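Local coordinates for extracellular solute-binding protein, family 1 (Bifidobacterium longum subsp. infantis ATCC 15697, PDB 3QUF) that probably serves as an extracellular binding protein that captures a solute for an ABC transporter, at residues D154-P157 and E162-E165; A209-G214 and K220-V225. All coordinates share one frame; numbering follows the deposited sequence.

Contact 1: D154-P157 and E162-E165; sequences DKFP and EFIE
Pro157 lays its ring over the peptide link between Glu162 and Phe163, in the first turn of helix 160-172, so that the loop leading into the helix doubles back onto it. Pro157 CB makes the closest approach, 3.6 Å from Phe163 N and 3.8 Å from Glu162 C, the carbonyl carbon, while Pro157 CG rests 3.8 Å from Glu162 O. Pro157 CB also meets the root of the glutamate side chain, with Glu162 CB at 3.9 Å. Beside this patch the two phenylalanines run side by side and point the same way. Each has CG anti to its own nitrogen (chi1 -158° in Phe156, 174° in Phe163), which sends both rings away from the peptide layer toward strand 135-144. There Phe156 meets Tyr143 and Phe163 meets Phe141; Trp160 also packs on Phe163. Between the pair the contact is modest, Phe156 CZ to Phe163 CD1 at 4.1 Å. Pro157 also covers its neighbour: its CD sits 3.4 Å above the plane of the Phe156 ring, displaced toward the rim. The Glu162 chain leaves CB in extended form and takes its carboxylate past the proline: OE1 stops 4.1 Å from Pro157 C and accepts a hydrogen bond from Thr159 N, just before the helix. Across the two segments the contact is thus van der Waals packing, proline carbons on a helical peptide and ring against ring, whereas the carboxylate turns to the backbone at the helix start. The nearby carboxylate of Glu290 could raise the proton affinity of Glu162, an effect the bond to Thr159 would be expected to oppose.

Contact 2: A209-G214 and K220-V225; sequences ADIWSG and KDWTPV
Ile211 reaches across to the indole of Trp222 from helix 209-212, a single turn followed by a Schellman motif at Gly214, with positive phi (84°) and bonds back into the last turn. The tight part of the contact is this one pair. With CG1 beside the backbone nitrogen (chi1 -65°) and the chain extended beyond it, CD1 of Ile211 arrives 3.7 Å from both CD1 and NE1 of Trp222, and the two side chains cross at about a right angle. Phe218 touches both residues, meeting the indole edge-to-face, and helix 188-199 adds Tyr198 on Ile211 and Leu194 on Trp222. The buried NE1 of Trp222 is satisfied by Asp208 OD1.

The other side is loose and wet. Asp210 and Asp221 face each other with their OD2 atoms 4.8 Å apart, too far to touch, and a water lies between them, 2.8 Å from Asp210 OD2 and 2.7 Å from Asp221 OD2. A salt bridge from Lys203 to Asp210 would probably ease the proximity of two negative groups. Tyr197 OH and Ser216 OG hydrogen-bond to the carboxylate of Asp221. Along the short helix, Ala209 O receives Ser213 N and Ser213 OG from opposite faces of its carbonyl plane, the hydroxyl at 3.0 Å.

Overall arrangement
Contact 1 and contact 2 follow one another along the chain, the first closing before the second opens, and they do not touch: their centres are 27 Å apart and their nearest atoms about 9 Å. Helix 223-234 lies between them: it starts within 220-225, and its Arg228, Ala231 and Ala232 touch Ile164 of the 162-165 segment, whose CB is turned from the 154-157 loop. Contact 1 joins that loop and a helix start to strand 135-144, whereas contact 2 belongs to a layer of helices; the centre of contact 1 is about 25 Å, and that of contact 2 about 19 Å, from the centre of the chain.

Contact 1: D154-P157 and E162-E165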
# COMPACT_ATOMS: atom_id res chain seq x y z
N ASP A 154 -19.55 21.62 -2.81
CA ASP A 154 -20.14 20.97 -1.64
C ASP A 154 -19.76 19.49 -1.60
O ASP A 154 -20.01 18.81 -0.60
CB ASP A 154 -21.67 21.12 -1.63
CG ASP A 154 -22.38 20.00 -2.37
OD1 ASP A 154 -22.39 20.01 -3.63
OD2 ASP A 154 -22.95 19.11 -1.69
N LYS A 155 -19.18 18.99 -2.71
CA LYS A 155 -18.76 17.60 -2.86
C LYS A 155 -17.38 17.57 -3.51
O LYS A 155 -16.99 18.49 -4.25
CB LYS A 155 -19.73 16.84 -3.76
CG LYS A 155 -21.08 16.48 -3.11
CD LYS A 155 -22.12 16.05 -4.16
CE LYS A 155 -21.82 14.66 -4.77
NZ LYS A 155 -21.95 13.54 -3.78
N PHE A 156 -16.63 16.50 -3.26
CA PHE A 156 -15.30 16.41 -3.81
C PHE A 156 -15.35 16.02 -5.28
O PHE A 156 -16.13 15.15 -5.64
CB PHE A 156 -14.45 15.41 -3.03
CG PHE A 156 -12.99 15.65 -3.20
CD1 PHE A 156 -12.35 16.62 -2.47
CD2 PHE A 156 -12.27 14.96 -4.16
CE1 PHE A 156 -11.01 16.89 -2.66
CE2 PHE A 156 -10.94 15.23 -4.37
CZ PHE A 156 -10.30 16.20 -3.60
N PRO A 157 -14.49 16.64 -6.11
CA PRO A 157 -14.40 16.28 -7.52
C PRO A 157 -14.25 14.79 -7.79
O PRO A 157 -13.42 14.11 -7.15
CB PRO A 157 -13.15 17.03 -7.98
CG PRO A 157 -13.16 18.24 -7.22
CD PRO A 157 -13.65 17.81 -5.82
N GLU A 162 -11.90 17.78 -13.16
CA GLU A 162 -12.67 18.56 -12.18
C GLU A 162 -11.81 18.98 -10.97
O GLU A 162 -11.98 20.06 -10.38
CB GLU A 162 -13.90 17.75 -11.70
CG GLU A 162 -14.94 17.46 -12.79
CD GLU A 162 -15.84 16.23 -12.50
OE1 GLU A 162 -15.53 15.44 -11.59
OE2 GLU A 162 -16.88 16.07 -13.19
N PHE A 163 -10.89 18.11 -10.59
CA PHE A 163 -9.94 18.44 -9.54
C PHE A 163 -9.03 19.61 -9.93
O PHE A 163 -8.72 20.47 -9.09
CB PHE A 163 -9.10 17.19 -9.22
CG PHE A 163 -7.96 17.43 -8.25
CD1 PHE A 163 -8.20 17.57 -6.90
CD2 PHE A 163 -6.65 17.41 -8.69
CE1 PHE A 163 -7.13 17.74 -6.00
CE2 PHE A 163 -5.59 17.57 -7.81
CZ PHE A 163 -5.85 17.74 -6.46
N ILE A 164 -8.61 19.65 -11.19
CA ILE A 164 -7.77 20.74 -11.66
C ILE A 164 -8.60 22.03 -11.63
O ILE A 164 -8.13 23.08 -11.14
CB ILE A 164 -7.20 20.48 -13.07
CG1 ILE A 164 -6.14 19.37 -13.02
CG2 ILE A 164 -6.57 21.75 -13.66
CD1 ILE A 164 -5.65 18.88 -14.39
N GLU A 165 -9.83 21.96 -12.11
CA GLU A 165 -10.72 23.14 -12.12
C GLU A 165 -10.98 23.63 -10.68
O GLU A 165 -10.95 24.84 -10.43
CB GLU A 165 -12.04 22.84 -12.81
CG GLU A 165 -11.94 22.69 -14.33
CD GLU A 165 -11.32 23.91 -15.06
OE1 GLU A 165 -11.81 25.04 -14.87
OE2 GLU A 165 -10.34 23.72 -15.83

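Contact 2: A209-G214 and K220-V225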
# COMPACT_ATOMS: atom_id res chain seq x y z
N ALA A 209 1.01 -5.11 -13.91
CA ALA A 209 1.57 -6.40 -14.36
C ALA A 209 2.00 -6.49 -15.83
O ALA A 209 2.91 -7.30 -16.11
CB ALA A 209 0.64 -7.59 -13.97
N ASP A 210 1.39 -5.75 -16.74
CA ASP A 210 1.83 -5.72 -18.16
C ASP A 210 3.28 -5.23 -18.24
O ASP A 210 4.08 -5.76 -19.02
CB ASP A 210 0.96 -4.83 -19.07
CG ASP A 210 -0.42 -5.44 -19.38
OD1 ASP A 210 -0.59 -6.65 -19.14
OD2 ASP A 210 -1.31 -4.71 -19.89
N ILE A 211 3.62 -4.22 -17.44
CA ILE A 211 5.02 -3.77 -17.37
C ILE A 211 5.91 -4.85 -16.76
O ILE A 211 6.97 -5.19 -17.32
CB ILE A 211 5.17 -2.42 -16.67
CG1 ILE A 211 4.47 -1.34 -17.51
CG2 ILE A 211 6.66 -2.04 -16.47
CD1 ILE A 211 4.31 0.01 -16.80
N TRP A 212 5.49 -5.44 -15.65
CA TRP A 212 6.35 -6.41 -14.97
C TRP A 212 6.63 -7.61 -15.88
O TRP A 212 7.73 -8.14 -15.89
CB TRP A 212 5.76 -6.91 -13.67
CG TRP A 212 5.18 -5.92 -12.72
CD1 TRP A 212 4.17 -6.14 -11.91
CD2 TRP A 212 5.67 -4.59 -12.39
NE1 TRP A 212 3.91 -5.06 -11.12
CE2 TRP A 212 4.83 -4.09 -11.40
CE3 TRP A 212 6.72 -3.78 -12.87
CZ2 TRP A 212 5.00 -2.82 -10.81
CZ3 TRP A 212 6.86 -2.51 -12.31
CH2 TRP A 212 6.02 -2.06 -11.29
N SER A 213 5.63 -7.99 -16.67
CA SER A 213 5.75 -9.18 -17.52
C SER A 213 6.38 -8.89 -18.88
O SER A 213 6.59 -9.83 -19.66
CB SER A 213 4.38 -9.81 -17.72
OG SER A 213 3.57 -8.95 -18.47
N GLY A 214 6.69 -7.63 -19.17
CA GLY A 214 7.34 -7.23 -20.42
C GLY A 214 6.38 -7.02 -21.58
O GLY A 214 6.81 -6.75 -22.71
N LYS A 220 4.59 3.36 -22.70
CA LYS A 220 3.21 3.12 -23.19
C LYS A 220 2.16 3.54 -22.16
O LYS A 220 1.19 4.24 -22.48
CB LYS A 220 2.99 1.66 -23.59
CG LYS A 220 3.68 1.25 -24.91
CD LYS A 220 3.49 -0.27 -25.17
CE LYS A 220 4.63 -0.92 -26.03
NZ LYS A 220 4.94 -2.36 -25.61
N ASP A 221 2.35 3.10 -20.91
CA ASP A 221 1.25 3.18 -19.93
C ASP A 221 1.35 4.29 -18.91
O ASP A 221 0.32 4.79 -18.46
CB ASP A 221 1.06 1.84 -19.24
CG ASP A 221 0.28 0.87 -20.10
OD1 ASP A 221 -0.72 1.27 -20.79
OD2 ASP A 221 0.68 -0.30 -20.08
N TRP A 222 2.55 4.66 -18.48
CA TRP A 222 2.67 5.73 -17.52
C TRP A 222 2.64 7.10 -18.17
O TRP A 222 2.23 8.05 -17.54
CB TRP A 222 3.91 5.59 -16.65
CG TRP A 222 3.79 4.55 -15.55
CD1 TRP A 222 3.12 3.34 -15.61
CD2 TRP A 222 4.33 4.62 -14.22
NE1 TRP A 222 3.26 2.67 -14.43
CE2 TRP A 222 4.01 3.42 -13.56
CE3 TRP A 222 5.09 5.56 -13.54
CZ2 TRP A 222 4.39 3.16 -12.23
CZ3 TRP A 222 5.50 5.30 -12.22
CH2 TRP A 222 5.13 4.10 -11.59
N THR A 223 3.09 7.19 -19.43
CA THR A 223 3.10 8.51 -20.13
C THR A 223 1.78 9.24 -20.05
O THR A 223 1.76 10.40 -19.67
CB THR A 223 3.55 8.41 -21.59
OG1 THR A 223 4.86 7.85 -21.62
CG2 THR A 223 3.56 9.78 -22.23
N PRO A 224 0.66 8.58 -20.41
CA PRO A 224 -0.63 9.29 -20.37
C PRO A 224 -1.05 9.75 -18.99
O PRO A 224 -1.75 10.74 -18.84
CB PRO A 224 -1.63 8.28 -20.91
CG PRO A 224 -0.97 6.95 -20.83
CD PRO A 224 0.53 7.20 -20.91
N VAL A 225 -0.60 9.02 -17.98
CA VAL A 225 -0.90 9.37 -16.60
C VAL A 225 -0.04 10.53 -16.17
O VAL A 225 -0.54 11.51 -15.59
CB VAL A 225 -0.79 8.15 -15.66
CG1 VAL A 225 -1.25 8.52 -14.19
CG2 VAL A 225 -1.62 7.00 -16.20
O HOH W 1 -0.75 -2.27 -21.14